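Local coordinates for protein hydratase ChsH2 (Mycobacterium tuberculosis SUMu008, PDB 4W78) that pairs with ChsH1 to form a MaoC-like enoyl-CoA hydratase that acts in cholesterol catabolism, probably adding water to an enoyl-CoA intermediate of side-chain breakdown, at residues F[71-82]-F[115-125]. Numbering follows the deposited sequence.
Sequences ALIKSIGLRLGV and GDHVTATVELS
His117 reaches with its imidazole to the loop following strand 72-80 and gives the ND1 hydrogen to Val82 O at 2.7 Å, a nearly straight bond with the acceptor in the ring plane. CG anti to the backbone N (chi1 162°) sets the ring on the Leu80 side of the sheet with ND1 directed at Val82 O, and Leu80 CD2 lies over one of its faces. Gly81 N meets His117 O from above the carbonyl plane, and Val82 N bonds to Asp116 O. Toward the other end Glu123 O accepts two amide N-H groups from the same face of its plane, Lys74 N at 2.8 Å and the longer Ser75 N at 3.3 Å, which makes a classic beta bulge. Between the bulge and His117 the strands form a regular antiparallel ladder, with 72-80 an edge strand of the sheet within this chain, in keeping with the hot-dog fold of MaoC-like hydratases. On its buried face Leu78 CB sits 3.7 Å from Ala120 CB, Ile73 CD1 bridges Val122 CG1 and Leu124 CB, and helix 52-67 covers the middle through Thr56, Val59 and Gln60. The opposite face, with Ser75, Arg79, Thr119, Thr121 and Glu123, is largely polar. Arg79 runs extended alongside Thr119, whose CB meets the guanidinium edge, while one water links Thr119 OG1 to Arg79 O and another joins Ser75 OG to Thr121 O at 2.8 Å each. Further out, His117 NE2 bonds to Asp55 OD1, so that with Val82 O both ring nitrogens are engaged, and the Trp84 and His117 rings meet edge-to-face. Residues 75-79 also pair with an antiparallel strand of the ChsH1 chain, carrying the sheet across the subunit interface.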
ATOM      1  N   ALA F  71      -8.091 -21.957  15.862  1.00 17.73           N
ATOM      2  CA  ALA F  71      -7.220 -21.445  16.913  1.00 19.13           C
ATOM      3  C   ALA F  71      -7.641 -20.037  17.278  1.00 18.76           C
ATOM      4  O   ALA F  71      -7.971 -19.238  16.397  1.00 16.49           O
ATOM      5  CB  ALA F  71      -5.788 -21.454  16.454  1.00 24.48           C
ATOM      6  N   LEU F  72      -7.612 -19.731  18.573  1.00 17.73           N
ATOM      7  CA  LEU F  72      -7.914 -18.385  19.046  1.00 17.25           C
ATOM      8  C   LEU F  72      -6.680 -17.812  19.724  1.00 16.72           C
ATOM      9  O   LEU F  72      -6.299 -18.259  20.811  1.00 18.22           O
ATOM     10  CB  LEU F  72      -9.083 -18.414  20.031  1.00 20.37           C
ATOM     11  CG  LEU F  72     -10.429 -18.840  19.477  1.00 22.45           C
ATOM     12  CD1 LEU F  72     -11.405 -19.064  20.631  1.00 24.37           C
ATOM     13  CD2 LEU F  72     -10.949 -17.782  18.515  1.00 25.22           C
ATOM     14  N   ILE F  73      -6.053 -16.832  19.082  1.00 14.95           N
ATOM     15  CA  ILE F  73      -4.862 -16.192  19.645  1.00 15.64           C
ATOM     16  C   ILE F  73      -5.230 -15.247  20.791  1.00 16.36           C
ATOM     17  O   ILE F  73      -6.091 -14.375  20.625  1.00 16.97           O
ATOM     18  CB  ILE F  73      -4.062 -15.424  18.560  1.00 14.37           C
ATOM     19  CG1 ILE F  73      -3.686 -16.351  17.393  1.00 16.69           C
ATOM     20  CG2 ILE F  73      -2.835 -14.755  19.167  1.00 15.00           C
ATOM     21  CD1 ILE F  73      -2.793 -17.520  17.773  1.00 19.93           C
ATOM     22  N   LYS F  74      -4.585 -15.431  21.945  1.00 16.18           N
ATOM     23  CA  LYS F  74      -4.884 -14.666  23.158  1.00 17.48           C
ATOM     24  C   LYS F  74      -3.835 -13.595  23.427  1.00 17.70           C
ATOM     25  O   LYS F  74      -4.137 -12.530  23.975  1.00 17.39           O
ATOM     26  CB  LYS F  74      -4.985 -15.611  24.375  1.00 20.19           C
ATOM     27  CG  LYS F  74      -6.018 -16.725  24.213  1.00 22.90           C
ATOM     28  CD  LYS F  74      -7.413 -16.148  24.106  1.00 27.37           C
ATOM     29  CE  LYS F  74      -8.464 -17.247  24.060  1.00 32.72           C
ATOM     30  NZ  LYS F  74      -9.841 -16.682  24.088  1.00 35.49           N
ATOM     31  N   SER F  75      -2.589 -13.887  23.076  1.00 15.30           N
ATOM     32  CA  SER F  75      -1.520 -12.903  23.256  1.00 14.79           C
ATOM     33  C   SER F  75      -0.292 -13.268  22.449  1.00 14.83           C
ATOM     34  O   SER F  75      -0.037 -14.452  22.177  1.00 15.44           O
ATOM     35  CB  SER F  75      -1.149 -12.765  24.736  1.00 21.09           C
ATOM     36  OG  SER F  75      -0.614 -13.968  25.272  1.00 22.43           O
ATOM     37  N   ILE F  76       0.469 -12.242  22.063  1.00 14.69           N
ATOM     38  CA  ILE F  76       1.744 -12.437  21.389  1.00 14.54           C
ATOM     39  C   ILE F  76       2.731 -11.495  22.041  1.00 16.79           C
ATOM     40  O   ILE F  76       2.502 -10.286  22.075  1.00 17.94           O
ATOM     41  CB  ILE F  76       1.658 -12.122  19.885  1.00 14.44           C
ATOM     42  CG1 ILE F  76       0.734 -13.118  19.170  1.00 16.30           C
ATOM     43  CG2 ILE F  76       3.056 -12.152  19.232  1.00 15.71           C
ATOM     44  CD1 ILE F  76       0.422 -12.714  17.728  1.00 16.59           C
ATOM     45  N   GLY F  77       3.807 -12.042  22.585  1.00 17.72           N
ATOM     46  CA  GLY F  77       4.855 -11.196  23.132  1.00 19.18           C
ATOM     47  C   GLY F  77       6.145 -11.489  22.404  1.00 17.08           C
ATOM     48  O   GLY F  77       6.540 -12.644  22.283  1.00 19.57           O
ATOM     49  N   LEU F  78       6.827 -10.460  21.921  1.00 14.22           N
ATOM     50  CA  LEU F  78       8.058 -10.755  21.217  1.00 15.25           C
ATOM     51  C   LEU F  78       9.177  -9.782  21.522  1.00 14.55           C
ATOM     52  O   LEU F  78       8.946  -8.655  21.985  1.00 16.18           O
ATOM     53  CB  LEU F  78       7.819 -10.870  19.707  1.00 18.15           C
ATOM     54  CG  LEU F  78       7.206  -9.668  18.989  1.00 17.92           C
ATOM     55  CD1 LEU F  78       8.276  -8.649  18.635  1.00 19.96           C
ATOM     56  CD2 LEU F  78       6.468 -10.121  17.741  1.00 22.74           C
ATOM     57  N   ARG F  79      10.387 -10.251  21.282  1.00 15.03           N
ATOM     58  CA  ARG F  79      11.550  -9.407  21.422  1.00 15.98           C
ATOM     59  C   ARG F  79      12.417  -9.577  20.184  1.00 17.09           C
ATOM     60  O   ARG F  79      12.614 -10.689  19.683  1.00 17.91           O
ATOM     61  CB  ARG F  79      12.317  -9.740  22.704  1.00 22.47           C
ATOM     62  CG  ARG F  79      12.807 -11.161  22.814  1.00 28.69           C
ATOM     63  CD  ARG F  79      13.770 -11.311  23.999  1.00 32.84           C
ATOM     64  NE  ARG F  79      14.226 -12.688  24.130  1.00 36.09           N
ATOM     65  CZ  ARG F  79      15.024 -13.135  25.091  1.00 39.09           C
ATOM     66  NH1 ARG F  79      15.483 -12.307  26.026  1.00 43.52           N
ATOM     67  NH2 ARG F  79      15.369 -14.414  25.113  1.00 43.75           N
ATOM     68  N   LEU F  80      12.917  -8.458  19.675  1.00 16.19           N
ATOM     69  CA  LEU F  80      13.723  -8.493  18.477  1.00 18.25           C
ATOM     70  C   LEU F  80      15.193  -8.616  18.837  1.00 20.86           C
ATOM     71  O   LEU F  80      15.640  -8.098  19.860  1.00 22.18           O
ATOM     72  CB  LEU F  80      13.455  -7.253  17.621  1.00 21.54           C
ATOM     73  CG  LEU F  80      11.990  -7.152  17.174  1.00 21.15           C
ATOM     74  CD1 LEU F  80      11.773  -5.946  16.294  1.00 26.79           C
ATOM     75  CD2 LEU F  80      11.545  -8.439  16.447  1.00 23.40           C
ATOM     76  N   GLY F  81      15.924  -9.333  17.998  1.00 18.01           N
ATOM     77  CA  GLY F  81      17.361  -9.453  18.133  1.00 20.23           C
ATOM     78  C   GLY F  81      17.980  -8.725  16.959  1.00 20.88           C
ATOM     79  O   GLY F  81      17.955  -7.501  16.892  1.00 23.34           O
ATOM     80  N   VAL F  82      18.523  -9.480  16.014  1.00 21.44           N
ATOM     81  CA  VAL F  82      19.163  -8.870  14.860  1.00 20.08           C
ATOM     82  C   VAL F  82      18.093  -8.404  13.882  1.00 20.06           C
ATOM     83  O   VAL F  82      16.978  -8.922  13.883  1.00 18.49           O
ATOM     84  CB  VAL F  82      20.149  -9.850  14.183  1.00 22.58           C
ATOM     85  CG1 VAL F  82      21.214 -10.295  15.171  1.00 26.68           C
ATOM     86  CG2 VAL F  82      19.410 -11.049  13.610  1.00 23.55           C
ATOM     87  N   GLY F 115      21.803 -14.246  13.130  1.00 40.07           N
ATOM     88  CA  GLY F 115      21.370 -14.645  14.455  1.00 40.04           C
ATOM     89  C   GLY F 115      19.868 -14.722  14.612  1.00 36.02           C
ATOM     90  O   GLY F 115      19.137 -14.849  13.629  1.00 32.48           O
ATOM     91  N   ASP F 116      19.409 -14.656  15.858  1.00 26.62           N
ATOM     92  CA  ASP F 116      17.980 -14.670  16.147  1.00 22.26           C
ATOM     93  C   ASP F 116      17.384 -13.298  15.879  1.00 20.17           C
ATOM     94  O   ASP F 116      17.773 -12.315  16.499  1.00 21.14           O
ATOM     95  CB  ASP F 116      17.708 -15.063  17.601  1.00 23.88           C
ATOM     96  CG  ASP F 116      18.089 -16.505  17.904  1.00 30.30           C
ATOM     97  OD1 ASP F 116      18.410 -17.264  16.965  1.00 30.73           O
ATOM     98  OD2 ASP F 116      18.057 -16.884  19.092  1.00 34.23           O
ATOM     99  N   HIS F 117      16.443 -13.243  14.948  1.00 16.24           N
ATOM    100  CA  HIS F 117      15.784 -11.997  14.606  1.00 15.36           C
ATOM    101  C   HIS F 117      14.609 -11.723  15.534  1.00 15.28           C
ATOM    102  O   HIS F 117      14.400 -10.603  15.969  1.00 15.99           O
ATOM    103  CB  HIS F 117      15.284 -12.045  13.163  1.00 15.97           C
ATOM    104  CG  HIS F 117      14.251 -11.010  12.861  1.00 14.80           C
ATOM    105  ND1 HIS F 117      14.505  -9.658  12.940  1.00 15.42           N
ATOM    106  CD2 HIS F 117      12.948 -11.128  12.510  1.00 16.08           C
ATOM    107  CE1 HIS F 117      13.405  -8.986  12.637  1.00 16.43           C
ATOM    108  NE2 HIS F 117      12.449  -9.859  12.368  1.00 17.79           N
ATOM    109  N   VAL F 118      13.828 -12.754  15.825  1.00 17.03           N
ATOM    110  CA  VAL F 118      12.681 -12.580  16.700  1.00 16.25           C
ATOM    111  C   VAL F 118      12.504 -13.793  17.609  1.00 17.50           C
ATOM    112  O   VAL F 118      12.706 -14.931  17.197  1.00 18.11           O
ATOM    113  CB  VAL F 118      11.387 -12.255  15.904  1.00 19.87           C
ATOM    114  CG1 VAL F 118      11.024 -13.374  14.948  1.00 21.50           C
ATOM    115  CG2 VAL F 118      10.221 -11.927  16.853  1.00 22.72           C
ATOM    116  N   THR F 119      12.171 -13.525  18.864  1.00 15.41           N
ATOM    117  CA  THR F 119      11.855 -14.568  19.830  1.00 16.00           C
ATOM    118  C   THR F 119      10.506 -14.214  20.422  1.00 15.33           C
ATOM    119  O   THR F 119      10.304 -13.091  20.920  1.00 15.56           O
ATOM    120  CB  THR F 119      12.929 -14.635  20.921  1.00 19.77           C
ATOM    121  OG1 THR F 119      14.199 -14.887  20.306  1.00 25.49           O
ATOM    122  CG2 THR F 119      12.634 -15.746  21.917  1.00 19.68           C
ATOM    123  N   ALA F 120       9.560 -15.147  20.351  1.00 14.77           N
ATOM    124  CA  ALA F 120       8.193 -14.810  20.716  1.00 15.76           C
ATOM    125  C   ALA F 120       7.540 -15.894  21.543  1.00 16.08           C
ATOM    126  O   ALA F 120       7.914 -17.060  21.477  1.00 17.90           O
ATOM    127  CB  ALA F 120       7.363 -14.540  19.478  1.00 18.50           C
ATOM    128  N   THR F 121       6.570 -15.471  22.333  1.00 15.32           N
ATOM    129  CA  THR F 121       5.756 -16.382  23.128  1.00 16.69           C
ATOM    130  C   THR F 121       4.308 -16.100  22.757  1.00 17.31           C
ATOM    131  O   THR F 121       3.857 -14.951  22.792  1.00 17.98           O
ATOM    132  CB  THR F 121       5.977 -16.165  24.640  1.00 23.38           C
ATOM    133  OG1 THR F 121       7.352 -16.399  24.968  1.00 31.48           O
ATOM    134  CG2 THR F 121       5.127 -17.124  25.430  1.00 23.35           C
ATOM    135  N   VAL F 122       3.584 -17.146  22.361  1.00 15.80           N
ATOM    136  CA  VAL F 122       2.215 -16.993  21.898  1.00 15.74           C
ATOM    137  C   VAL F 122       1.298 -17.854  22.760  1.00 17.39           C
ATOM    138  O   VAL F 122       1.581 -19.032  22.983  1.00 19.85           O
ATOM    139  CB  VAL F 122       2.076 -17.450  20.439  1.00 16.03           C
ATOM    140  CG1 VAL F 122       0.648 -17.254  19.927  1.00 15.69           C
ATOM    141  CG2 VAL F 122       3.082 -16.707  19.554  1.00 17.01           C
ATOM    142  N   GLU F 123       0.217 -17.262  23.252  1.00 17.33           N
ATOM    143  CA  GLU F 123      -0.784 -18.012  24.009  1.00 19.62           C
ATOM    144  C   GLU F 123      -2.036 -18.108  23.157  1.00 18.74           C
ATOM    145  O   GLU F 123      -2.464 -17.135  22.558  1.00 16.97           O
ATOM    146  CB  GLU F 123      -1.093 -17.323  25.332  1.00 21.39           C
ATOM    147  CG  GLU F 123       0.073 -17.332  26.303  1.00 31.05           C
ATOM    148  CD  GLU F 123      -0.281 -16.673  27.619  1.00 37.95           C
ATOM    149  OE1 GLU F 123      -1.275 -15.913  27.638  1.00 42.93           O
ATOM    150  OE2 GLU F 123       0.420 -16.915  28.626  1.00 41.98           O
ATOM    151  N   LEU F 124      -2.621 -19.296  23.087  1.00 20.51           N
ATOM    152  CA  LEU F 124      -3.777 -19.486  22.240  1.00 20.15           C
ATOM    153  C   LEU F 124      -4.606 -20.606  22.816  1.00 23.30           C
ATOM    154  O   LEU F 124      -4.122 -21.382  23.633  1.00 25.80           O
ATOM    155  CB  LEU F 124      -3.355 -19.871  20.818  1.00 19.08           C
ATOM    156  CG  LEU F 124      -2.696 -21.236  20.605  1.00 23.43           C
ATOM    157  CD1 LEU F 124      -2.955 -21.732  19.188  1.00 27.52           C
ATOM    158  CD2 LEU F 124      -1.199 -21.186  20.874  1.00 26.17           C
ATOM    159  N   SER F 125      -5.859 -20.671  22.389  1.00 23.62           N
ATOM    160  CA  SER F 125      -6.688 -21.830  22.677  1.00 26.93           C
ATOM    161  C   SER F 125      -6.903 -22.544  21.357  1.00 27.12           C
ATOM    162  O   SER F 125      -7.005 -21.913  20.304  1.00 24.76           O
ATOM    163  CB  SER F 125      -8.019 -21.396  23.269  1.00 30.18           C
ATOM    164  OG  SER F 125      -8.809 -20.782  22.274  1.00 32.54           O
TER
HETATM  165  O   HOH W   1       2.179 -14.263  24.955  1.00 24.90           O
HETATM  166  O   HOH W   2      15.238 -12.399  19.389  1.00 27.31           O